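Local coordinates for uncharacterized protein (Bacteroides ovatus, PDB 3P02), which is of unknown function but probably pairs an N-terminal immunoglobulin-like domain of the E-set clan with a C-terminal beta-sheet domain of the BT_3044-like family, at residues W4-F9 / P140-R145; K10-F15 / D53-S58; N186-S191 / K211-F216; Y249-E254 / T265-S270. One frame throughout, in Å; residues are numbered along the deposited sequence.

In the fold
Contacts 1 and 2 lie at the N-terminal end, centres about 12 Å apart. They touch: R145 and Y144 bond to the backbone of strand 13-15. Contact 1 joins the short N-terminal helix to a loop at a partly exposed place and uses an arginine, a tyrosine hydroxyl and a water. Contact 2 is more buried and joins two sheets through one arginine and an apolar pair. Contacts 3 and 4 belong to the large antiparallel sheet of the C-terminal domain, and F216 packs on Y249, I267 and I269. Contact 3 ties the loop before strand 192-196 to strand 211-220 through one backbone bond. Contact 4 is regular strand pairing, apolar where buried and polar toward its exposed end.

Contact 1: W4-F9 / P140-R145; sequences WTDEQF and PRKYYR
F9 and Y143 are brought together by similar first torsions. In each, CG lies anti to the carbonyl carbon, with chi1 -66°. The F9 ring then leads away from 140-145, and its CB is what sits on the Y143 ring. F9 CB lies over one face of Y143 in a CH-pi contact, 3.6 Å from the ring centroid, offset toward CZ and CE2. The two rings are nearly parallel, at 17°, but slid so far apart that they barely overlap. The opposite face of Y143 carries K142 CG, so the ring is held between the two.

At the far end of that ring, Y143 OH donates to D6 OD1 at 2.9 Å. The hydroxyl meets the carboxylate from above its plane. K142 NZ is 4.5 Å from D6 OD2, beyond a salt bridge, but its charge may still favour the ionised acid.

The R145 guanidinium bonds the carbonyl of F9. R145 NH2 donates to F9 O at 3.1 Å, almost straight at 176°, in the carbonyl plane and on a lone pair. A water also reaches F9 O and accepts from R145 NH1 at 2.8 Å. Y143 CB covers the centre of one guanidinium face.

R145 NH1 also bonds I13 O, which ties the contact to strand 13-15. The type I turn R141-Y144 lies in the loop between strands 122-130 and 146-154. Backbone hydrogen bonds join Y144 to F15 and R145 to V128. The short N-terminal helix is thus fastened beside the strands of the first domain.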
# COMPACT_ATOMS: atom_id res chain seq x y z
N TRP A 4 -1.95 -39.96 12.43
CA TRP A 4 -2.39 -38.57 12.41
C TRP A 4 -3.92 -38.44 12.31
O TRP A 4 -4.55 -39.19 11.55
CB TRP A 4 -1.73 -37.81 11.25
CG TRP A 4 -0.27 -37.49 11.46
CD1 TRP A 4 0.34 -37.20 12.65
CD2 TRP A 4 0.72 -37.29 10.44
NE1 TRP A 4 1.67 -36.90 12.44
CE2 TRP A 4 1.93 -36.95 11.09
CE3 TRP A 4 0.71 -37.41 9.04
CZ2 TRP A 4 3.12 -36.74 10.39
CZ3 TRP A 4 1.88 -37.16 8.34
CH2 TRP A 4 3.07 -36.84 9.02
N THR A 5 -4.51 -37.52 13.10
CA THR A 5 -5.96 -37.25 13.10
C THR A 5 -6.23 -35.76 12.91
O THR A 5 -5.44 -34.93 13.36
CB THR A 5 -6.67 -37.76 14.38
OG1 THR A 5 -6.38 -36.91 15.49
CG2 THR A 5 -6.38 -39.23 14.71
N ASP A 6 -7.39 -35.42 12.32
CA ASP A 6 -7.82 -34.04 12.09
C ASP A 6 -7.92 -33.26 13.42
O ASP A 6 -7.57 -32.08 13.47
CB ASP A 6 -9.17 -34.03 11.37
CG ASP A 6 -9.37 -32.89 10.39
OD1 ASP A 6 -8.95 -31.74 10.70
OD2 ASP A 6 -9.96 -33.13 9.31
N GLU A 7 -8.38 -33.94 14.50
CA GLU A 7 -8.56 -33.39 15.84
C GLU A 7 -7.21 -33.07 16.50
O GLU A 7 -7.12 -32.03 17.16
CB GLU A 7 -9.39 -34.34 16.72
CG GLU A 7 -10.85 -34.45 16.30
CD GLU A 7 -11.12 -35.22 15.02
OE1 GLU A 7 -10.55 -36.32 14.85
OE2 GLU A 7 -11.89 -34.71 14.18
N GLN A 8 -6.17 -33.94 16.30
CA GLN A 8 -4.81 -33.74 16.82
C GLN A 8 -4.21 -32.44 16.27
O GLN A 8 -3.45 -31.77 16.96
CB GLN A 8 -3.92 -34.94 16.43
CG GLN A 8 -2.64 -35.07 17.26
CD GLN A 8 -1.60 -35.95 16.59
OE1 GLN A 8 -0.43 -35.57 16.48
NE2 GLN A 8 -1.98 -37.14 16.14
N PHE A 9 -4.56 -32.09 15.02
CA PHE A 9 -4.07 -30.86 14.40
C PHE A 9 -5.02 -29.69 14.70
O PHE A 9 -4.65 -28.53 14.52
CB PHE A 9 -3.88 -31.06 12.90
CG PHE A 9 -2.79 -32.04 12.56
CD1 PHE A 9 -1.46 -31.67 12.61
CD2 PHE A 9 -3.10 -33.36 12.23
CE1 PHE A 9 -0.45 -32.60 12.34
CE2 PHE A 9 -2.09 -34.28 11.94
CZ PHE A 9 -0.77 -33.89 11.99
N PRO A 140 0.61 -27.34 6.94
CA PRO A 140 0.66 -26.00 7.57
C PRO A 140 -0.31 -25.00 6.94
O PRO A 140 -0.79 -24.09 7.62
CB PRO A 140 2.12 -25.58 7.37
CG PRO A 140 2.56 -26.34 6.14
CD PRO A 140 1.91 -27.68 6.32
N ARG A 141 -0.58 -25.16 5.64
CA ARG A 141 -1.47 -24.25 4.92
C ARG A 141 -2.94 -24.47 5.37
O ARG A 141 -3.64 -23.50 5.70
CB ARG A 141 -1.31 -24.48 3.41
CG ARG A 141 -2.16 -23.61 2.51
CD ARG A 141 -1.82 -23.91 1.06
NE ARG A 141 -0.67 -23.14 0.60
CZ ARG A 141 -0.16 -23.22 -0.62
NH1 ARG A 141 -0.68 -24.07 -1.50
NH2 ARG A 141 0.87 -22.47 -0.96
N LYS A 142 -3.37 -25.74 5.40
CA LYS A 142 -4.72 -26.13 5.79
C LYS A 142 -5.07 -25.58 7.19
O LYS A 142 -6.18 -25.08 7.39
CB LYS A 142 -4.88 -27.65 5.76
CG LYS A 142 -6.22 -28.16 6.29
CD LYS A 142 -6.30 -29.67 6.30
CE LYS A 142 -7.49 -30.19 7.10
NZ LYS A 142 -8.80 -29.73 6.55
N TYR A 143 -4.09 -25.63 8.11
CA TYR A 143 -4.31 -25.24 9.49
C TYR A 143 -3.88 -23.82 9.82
O TYR A 143 -3.80 -23.49 11.00
CB TYR A 143 -3.63 -26.23 10.43
CG TYR A 143 -4.29 -27.59 10.34
CD1 TYR A 143 -5.60 -27.78 10.76
CD2 TYR A 143 -3.60 -28.68 9.80
CE1 TYR A 143 -6.23 -29.02 10.63
CE2 TYR A 143 -4.21 -29.92 9.68
CZ TYR A 143 -5.53 -30.09 10.09
OH TYR A 143 -6.13 -31.32 9.98
N TYR A 144 -3.65 -22.97 8.80
CA TYR A 144 -3.34 -21.56 8.96
C TYR A 144 -2.20 -21.31 9.96
O TYR A 144 -2.30 -20.38 10.78
CB TYR A 144 -4.60 -20.76 9.38
CG TYR A 144 -5.82 -21.07 8.54
CD1 TYR A 144 -6.00 -20.48 7.29
CD2 TYR A 144 -6.78 -21.98 8.97
CE1 TYR A 144 -7.10 -20.80 6.49
CE2 TYR A 144 -7.88 -22.31 8.19
CZ TYR A 144 -8.05 -21.70 6.95
OH TYR A 144 -9.15 -22.00 6.18
N ARG A 145 -1.09 -22.05 9.85
CA ARG A 145 0.04 -21.82 10.74
C ARG A 145 0.83 -20.56 10.38
O ARG A 145 1.54 -20.04 11.24
CB ARG A 145 1.04 -23.00 10.73
CG ARG A 145 0.48 -24.35 11.08
CD ARG A 145 -0.26 -24.42 12.40
NE ARG A 145 -0.69 -25.81 12.54
CZ ARG A 145 -1.78 -26.22 13.19
NH1 ARG A 145 -2.55 -25.35 13.82
NH2 ARG A 145 -2.12 -27.50 13.16
O HOH W 1 -5.21 -25.73 14.66

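Contact 2: K10-F15 / D53-S58; sequences KQLISF and DDRLVS
I13 reaches across to V57, and the two side chains meet tip to tip. I13 CD1 lies 3.6 Å from V57 CG2. The contact bridges two sheets: strand 13-15 is an edge strand of one, and strand 55-61 belongs to the other. This is consistent with the immunoglobulin-like sandwich of the E-set clan. The backbones stay well apart, with the CA atoms of I13 and V57 8.1 Å from each other, so the join is made by side chains and one backbone oxygen.

R55 supplies the polar part. Its chain bends at chi2 (-70°) and again at chi3. It and I13 slide past each other in opposite directions. I13 CG1 lies over one face of the guanidinium, 3.9 Å from R55 NH2. I13 thus packs on both V57 and the flat charged group. L12 CA comes to the edge of the same group.

V43 and V45 of strand 36-45 and E130 of strand 122-130 pack against I13. R55 NE makes a salt bridge to E130, which probably helps hold the guanidinium and offset its charge.

Both terminal nitrogens of R55 turn toward one backbone oxygen. R55 NH1 makes a weak, bent bond to Q11 O at 3.3 Å. The stronger one is R55 NH2 to Q11 O at 2.7 Å, with an N-H...O angle of 166°, in the carbonyl plane and on a lone pair.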
# COMPACT_ATOMS: atom_id res chain seq x y z
N LYS A 10 -6.24 -30.02 15.19
CA LYS A 10 -7.27 -29.06 15.59
C LYS A 10 -7.31 -28.92 17.15
O LYS A 10 -8.39 -28.78 17.76
CB LYS A 10 -8.64 -29.37 14.97
CG LYS A 10 -8.72 -28.91 13.52
CD LYS A 10 -10.12 -28.48 13.11
CE LYS A 10 -10.89 -29.58 12.43
NZ LYS A 10 -11.91 -29.02 11.51
N GLN A 11 -6.12 -28.95 17.77
CA GLN A 11 -5.85 -28.70 19.19
C GLN A 11 -4.55 -27.88 19.26
O GLN A 11 -4.09 -27.50 20.34
CB GLN A 11 -5.81 -29.99 20.05
CG GLN A 11 -4.87 -31.10 19.59
CD GLN A 11 -3.45 -31.03 20.11
OE1 GLN A 11 -3.11 -30.30 21.06
NE2 GLN A 11 -2.57 -31.83 19.52
N LEU A 12 -3.99 -27.57 18.08
CA LEU A 12 -2.80 -26.78 17.90
C LEU A 12 -3.16 -25.32 17.62
O LEU A 12 -4.35 -24.96 17.56
CB LEU A 12 -1.90 -27.36 16.80
CG LEU A 12 -1.41 -28.83 17.06
CD1 LEU A 12 -0.66 -29.36 15.85
CD2 LEU A 12 -0.55 -28.94 18.32
N ILE A 13 -2.14 -24.49 17.51
CA ILE A 13 -2.33 -23.05 17.42
C ILE A 13 -2.20 -22.53 16.00
O ILE A 13 -1.42 -23.06 15.22
CB ILE A 13 -1.32 -22.42 18.39
CG1 ILE A 13 -1.60 -22.95 19.84
CG2 ILE A 13 -1.34 -20.89 18.35
CD1 ILE A 13 -0.51 -22.87 20.70
N SER A 14 -3.00 -21.52 15.65
CA SER A 14 -2.99 -20.97 14.31
C SER A 14 -3.22 -19.48 14.33
O SER A 14 -3.54 -18.92 15.39
CB SER A 14 -4.09 -21.63 13.48
OG SER A 14 -5.36 -21.37 14.04
N PHE A 15 -3.13 -18.84 13.16
CA PHE A 15 -3.47 -17.44 13.03
C PHE A 15 -4.88 -17.29 12.48
O PHE A 15 -5.33 -18.13 11.69
CB PHE A 15 -2.49 -16.70 12.11
CG PHE A 15 -1.12 -16.52 12.67
CD1 PHE A 15 -0.92 -15.84 13.88
CD2 PHE A 15 -0.01 -17.03 12.01
CE1 PHE A 15 0.36 -15.65 14.39
CE2 PHE A 15 1.28 -16.80 12.50
CZ PHE A 15 1.46 -16.12 13.69
N ASP A 53 -2.99 -27.33 30.10
CA ASP A 53 -1.64 -26.82 30.36
C ASP A 53 -1.38 -25.50 29.65
O ASP A 53 -1.96 -25.26 28.58
CB ASP A 53 -0.60 -27.83 29.89
CG ASP A 53 -0.86 -29.25 30.37
OD1 ASP A 53 -0.87 -29.47 31.60
OD2 ASP A 53 -1.09 -30.13 29.51
N ASP A 54 -0.46 -24.67 30.21
CA ASP A 54 -0.04 -23.41 29.57
C ASP A 54 0.74 -23.73 28.30
O ASP A 54 1.48 -24.72 28.26
CB ASP A 54 0.81 -22.54 30.51
CG ASP A 54 0.06 -21.83 31.62
OD1 ASP A 54 -1.16 -22.09 31.80
OD2 ASP A 54 0.70 -21.04 32.33
N ARG A 55 0.52 -22.94 27.25
CA ARG A 55 1.18 -23.17 25.96
C ARG A 55 2.28 -22.17 25.76
O ARG A 55 2.01 -20.98 25.87
CB ARG A 55 0.17 -23.05 24.78
CG ARG A 55 -1.16 -23.82 24.93
CD ARG A 55 -1.02 -25.34 24.86
NE ARG A 55 -0.94 -25.78 23.46
CZ ARG A 55 -1.99 -26.16 22.73
NH1 ARG A 55 -3.21 -26.18 23.26
NH2 ARG A 55 -1.83 -26.54 21.47
N LEU A 56 3.51 -22.62 25.46
CA LEU A 56 4.58 -21.69 25.12
C LEU A 56 4.69 -21.69 23.59
O LEU A 56 5.08 -22.67 22.95
CB LEU A 56 5.91 -21.98 25.83
CG LEU A 56 7.03 -20.93 25.64
CD1 LEU A 56 6.63 -19.54 26.18
CD2 LEU A 56 8.31 -21.38 26.34
N VAL A 57 4.25 -20.58 23.00
CA VAL A 57 4.15 -20.43 21.56
C VAL A 57 5.31 -19.64 21.02
O VAL A 57 5.74 -18.68 21.66
CB VAL A 57 2.80 -19.71 21.28
CG1 VAL A 57 2.48 -19.73 19.81
CG2 VAL A 57 1.66 -20.37 22.06
N SER A 58 5.84 -20.07 19.85
CA SER A 58 6.94 -19.35 19.20
C SER A 58 6.47 -18.79 17.87
O SER A 58 5.62 -19.39 17.19
CB SER A 58 8.16 -20.24 19.00
OG SER A 58 8.07 -21.08 17.87

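Contact 3: N186-S191 / K211-F216; sequences NVVTDS and KVFLQF
V188 and F213 cross at about a right angle. The valine meets the edge of the phenylalanine ring, near its plane. V188 CG2, anti to the carbonyl carbon, is the branch turned to the ring, 4.0 Å from F213 CE2. The F213 ring also stacks with W233 of the next strand.

At the other end the orientation is again edge-on, but the partner is polar. S191 O lies in the plane of the F216 ring, at its edge, 3.4 Å from CD1. The same oxygen accepts from F216 N at 2.9 Å. That bond is almost straight at 175°, with the donor tilted out of the carbonyl plane. Q215 CA adds a CA-H...O contact to S191 O, 3.6 Å long. The F216 ring also stacks with F157 and meets Y249 edge-to-face.

A water touches S191 OG, Q215 NE2 and F216 O. Both S191 and Q215 are modelled in two conformers, so this bridge is doubtful.

Within 186-191, T189 OG1 accepts from S191 N at 3.2 Å, an ST turn. It shapes the loop linking strands 182-187 and 192-196. L214 pairs with V193 just beyond, and the single F216 N to S191 O bond continues that pairing two residues further. The arrangement is the short loop of a beta hairpin, strands 182-187 and 192-196, whose second strand pairs with strand 211-220 in the large C-terminal antiparallel sheet.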
# COMPACT_ATOMS: atom_id res chain seq x y z
N ASN A 186 1.40 6.91 -4.38
CA ASN A 186 2.19 6.14 -3.42
C ASN A 186 2.83 7.09 -2.43
O ASN A 186 3.06 8.25 -2.76
CB ASN A 186 3.23 5.35 -4.17
CG ASN A 186 2.59 4.57 -5.29
OD1 ASN A 186 1.78 3.68 -5.06
ND2 ASN A 186 2.79 5.02 -6.53
N VAL A 187 3.12 6.61 -1.23
CA VAL A 187 3.61 7.45 -0.14
C VAL A 187 5.13 7.55 -0.04
O VAL A 187 5.82 6.54 -0.04
CB VAL A 187 3.01 6.89 1.20
CG1 VAL A 187 3.61 7.61 2.42
CG2 VAL A 187 1.49 6.99 1.21
N VAL A 188 5.64 8.79 0.18
CA VAL A 188 7.05 9.03 0.50
C VAL A 188 7.09 9.55 1.97
O VAL A 188 7.81 9.00 2.81
CB VAL A 188 7.72 10.01 -0.50
CG1 VAL A 188 9.22 10.12 -0.22
CG2 VAL A 188 7.49 9.56 -1.96
N THR A 189 6.36 10.64 2.25
CA THR A 189 6.27 11.22 3.60
C THR A 189 4.80 11.53 3.89
O THR A 189 3.92 11.06 3.15
CB THR A 189 7.14 12.50 3.72
OG1 THR A 189 6.57 13.52 2.90
CG2 THR A 189 8.61 12.28 3.35
N ASP A 190 4.51 12.36 4.89
CA ASP A 190 3.11 12.72 5.12
C ASP A 190 2.60 13.71 4.04
O ASP A 190 1.38 13.83 3.89
CB ASP A 190 2.90 13.32 6.53
CG ASP A 190 3.68 14.60 6.85
OD1 ASP A 190 4.63 14.92 6.11
OD2 ASP A 190 3.43 15.19 7.91
N SER A 191 3.50 14.41 3.30
CA SER A 191 3.07 15.41 2.31
C SER A 191 3.57 15.13 0.89
O SER A 191 3.10 15.77 -0.05
CB SER A 191 3.54 16.81 2.73
OG SER A 191 4.95 16.97 2.69
N LYS A 211 8.68 7.44 -12.14
CA LYS A 211 8.18 8.10 -10.94
C LYS A 211 8.14 9.63 -11.06
O LYS A 211 9.13 10.29 -11.43
CB LYS A 211 9.06 7.74 -9.74
CG LYS A 211 8.84 6.31 -9.25
CD LYS A 211 9.89 5.86 -8.22
CE LYS A 211 9.77 6.64 -6.92
NZ LYS A 211 10.88 6.31 -5.97
N VAL A 212 6.97 10.20 -10.74
CA VAL A 212 6.76 11.65 -10.72
C VAL A 212 6.29 11.99 -9.32
O VAL A 212 5.29 11.44 -8.85
CB VAL A 212 5.76 12.13 -11.80
CG1 VAL A 212 5.51 13.63 -11.65
CG2 VAL A 212 6.29 11.80 -13.20
N PHE A 213 7.03 12.86 -8.65
CA PHE A 213 6.75 13.23 -7.27
C PHE A 213 5.87 14.46 -7.20
O PHE A 213 6.00 15.37 -8.02
CB PHE A 213 8.06 13.52 -6.53
CG PHE A 213 8.99 12.33 -6.37
CD1 PHE A 213 9.88 11.98 -7.38
CD2 PHE A 213 8.94 11.55 -5.22
CE1 PHE A 213 10.70 10.84 -7.25
CE2 PHE A 213 9.77 10.43 -5.08
CZ PHE A 213 10.65 10.09 -6.10
N LEU A 214 4.98 14.46 -6.21
CA LEU A 214 4.08 15.58 -5.88
C LEU A 214 4.22 15.91 -4.45
O LEU A 214 4.17 15.00 -3.60
CB LEU A 214 2.60 15.23 -6.17
CG LEU A 214 2.23 15.06 -7.66
CD1 LEU A 214 0.87 14.34 -7.80
CD2 LEU A 214 2.25 16.42 -8.39
N GLN A 215 4.36 17.20 -4.15
CA GLN A 215 4.42 17.66 -2.76
C GLN A 215 3.25 18.58 -2.50
O GLN A 215 3.05 19.53 -3.25
CB GLN A 215 5.75 18.35 -2.46
CG GLN A 215 5.87 18.87 -1.03
CD GLN A 215 7.21 19.53 -0.80
OE1 GLN A 215 8.17 19.33 -1.54
NE2 GLN A 215 7.31 20.33 0.25
N PHE A 216 2.47 18.28 -1.46
CA PHE A 216 1.33 19.09 -1.05
C PHE A 216 1.80 20.07 0.00
O PHE A 216 2.04 19.67 1.14
CB PHE A 216 0.22 18.16 -0.49
CG PHE A 216 -0.37 17.25 -1.53
CD1 PHE A 216 0.27 16.06 -1.90
CD2 PHE A 216 -1.54 17.60 -2.20
CE1 PHE A 216 -0.27 15.23 -2.88
CE2 PHE A 216 -2.10 16.75 -3.16
CZ PHE A 216 -1.45 15.57 -3.51
O HOH W 2 5.08 19.83 2.38

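Contact 4: Y249-E254 / T265-S270; sequences YKVSSE and TYIVIS
K250 pairs with V268, and S252 with Y266, as antiparallel hydrogen-bonded pairs with two N-H...O bonds each. The strand axes are 4.7 Å apart at closest. The straightest bond is Y266 N to S252 O, 2.8 Å and 177°, close to the line of the carbonyl bond. The other pairs are non-hydrogen-bonded, and CA-H...O contacts fill in. One is V251 CA to Y266 O, at 3.3 Å.

Apolar contacts lie on the face of Y249, V251, I267 and I269. V251 and I267 stand side by side, pointing the same way, with V251 CG2 4.0 Å from I267 CG1. Y249 CB lies loosely against I269 CG1, 4.3 Å away. The Y249 ring presents its edge to V251 CG2, and I267 CG2 approaches it obliquely. Y249 OH bonds T217 O.

Polar side chains gather toward E254. S253 OG and T265 OG1 share a hydrogen bond of 2.8 Å on the same face as V251. On the other face, S252 OG sits at the edge of the Y266 ring, 3.6 Å from CD2. Y266 OH donates to E254 OE2 at 2.7 Å. It comes on the anti side of the carboxylate, 19° out of its plane, and the ring stands steeply to that plane.

T265, I267 and I269 also pair with strand 287-302, and Y249 with Y228. The contact is a beta hairpin, strands 242-255 and 262-278, within the interior of the C-terminal antiparallel sheet.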
# COMPACT_ATOMS: atom_id res chain seq x y z
N TYR A 249 -3.79 22.53 -5.55
CA TYR A 249 -4.82 21.62 -5.06
C TYR A 249 -5.77 22.33 -4.13
O TYR A 249 -5.46 23.40 -3.57
CB TYR A 249 -4.26 20.37 -4.37
CG TYR A 249 -3.65 20.61 -3.01
CD1 TYR A 249 -2.39 21.19 -2.87
CD2 TYR A 249 -4.30 20.20 -1.85
CE1 TYR A 249 -1.79 21.35 -1.63
CE2 TYR A 249 -3.71 20.35 -0.59
CZ TYR A 249 -2.46 20.94 -0.48
OH TYR A 249 -1.89 21.15 0.75
N LYS A 250 -6.95 21.72 -3.99
CA LYS A 250 -7.98 22.14 -3.07
C LYS A 250 -8.44 20.93 -2.30
O LYS A 250 -8.48 19.81 -2.85
CB LYS A 250 -9.16 22.79 -3.80
CG LYS A 250 -8.85 24.14 -4.44
CD LYS A 250 -10.13 24.82 -4.95
CE LYS A 250 -10.89 25.52 -3.85
NZ LYS A 250 -12.18 26.09 -4.34
N VAL A 251 -8.72 21.13 -1.03
CA VAL A 251 -9.19 20.08 -0.13
C VAL A 251 -10.47 20.58 0.48
O VAL A 251 -10.48 21.69 1.03
CB VAL A 251 -8.19 19.68 0.99
CG1 VAL A 251 -8.80 18.61 1.90
CG2 VAL A 251 -6.88 19.18 0.44
N SER A 252 -11.53 19.77 0.45
CA SER A 252 -12.81 20.12 1.08
C SER A 252 -13.48 18.87 1.59
O SER A 252 -13.19 17.77 1.12
CB SER A 252 -13.75 20.83 0.09
OG SER A 252 -13.92 20.03 -1.07
N SER A 253 -14.36 19.04 2.56
CA SER A 253 -15.12 17.94 3.13
C SER A 253 -16.50 18.40 3.41
O SER A 253 -16.72 19.59 3.64
CB SER A 253 -14.48 17.45 4.44
OG SER A 253 -13.25 16.79 4.23
N GLU A 254 -17.43 17.46 3.42
CA GLU A 254 -18.81 17.70 3.81
C GLU A 254 -19.38 16.40 4.35
O GLU A 254 -18.98 15.32 3.92
CB GLU A 254 -19.67 18.23 2.66
CG GLU A 254 -19.96 17.19 1.59
CD GLU A 254 -20.53 17.72 0.28
OE1 GLU A 254 -21.05 18.86 0.27
OE2 GLU A 254 -20.46 16.98 -0.73
N THR A 265 -14.67 13.43 1.63
CA THR A 265 -13.47 14.26 1.56
C THR A 265 -12.99 14.30 0.12
O THR A 265 -12.75 13.24 -0.48
CB THR A 265 -12.40 13.77 2.53
OG1 THR A 265 -12.88 13.99 3.86
CG2 THR A 265 -11.07 14.52 2.33
N TYR A 266 -12.82 15.52 -0.42
CA TYR A 266 -12.39 15.70 -1.81
C TYR A 266 -11.05 16.37 -1.89
O TYR A 266 -10.80 17.35 -1.18
CB TYR A 266 -13.43 16.57 -2.57
CG TYR A 266 -14.87 16.17 -2.34
CD1 TYR A 266 -15.41 15.05 -2.97
CD2 TYR A 266 -15.70 16.91 -1.50
CE1 TYR A 266 -16.74 14.67 -2.76
CE2 TYR A 266 -17.03 16.55 -1.30
CZ TYR A 266 -17.55 15.44 -1.94
OH TYR A 266 -18.86 15.09 -1.72
N ILE A 267 -10.17 15.83 -2.74
CA ILE A 267 -8.89 16.46 -3.05
C ILE A 267 -8.87 16.59 -4.54
O ILE A 267 -9.04 15.59 -5.25
CB ILE A 267 -7.64 15.73 -2.50
CG1 ILE A 267 -7.75 15.58 -0.98
CG2 ILE A 267 -6.35 16.53 -2.86
CD1 ILE A 267 -6.68 14.66 -0.38
N VAL A 268 -8.68 17.81 -5.04
CA VAL A 268 -8.63 18.01 -6.48
C VAL A 268 -7.31 18.67 -6.81
O VAL A 268 -7.01 19.72 -6.25
CB VAL A 268 -9.84 18.80 -7.04
CG1 VAL A 268 -9.74 18.94 -8.56
CG2 VAL A 268 -11.17 18.13 -6.66
N ILE A 269 -6.51 18.03 -7.66
CA ILE A 269 -5.21 18.54 -8.12
C ILE A 269 -5.39 19.08 -9.53
O ILE A 269 -5.93 18.37 -10.39
CB ILE A 269 -4.12 17.43 -8.08
CG1 ILE A 269 -3.99 16.77 -6.66
CG2 ILE A 269 -2.78 17.94 -8.61
CD1 ILE A 269 -3.25 15.44 -6.67
N SER A 270 -4.91 20.29 -9.79
CA SER A 270 -5.02 20.89 -11.12
C SER A 270 -3.69 21.42 -11.60
O SER A 270 -2.70 21.37 -10.86
CB SER A 270 -6.05 22.02 -11.11
OG SER A 270 -7.34 21.59 -10.68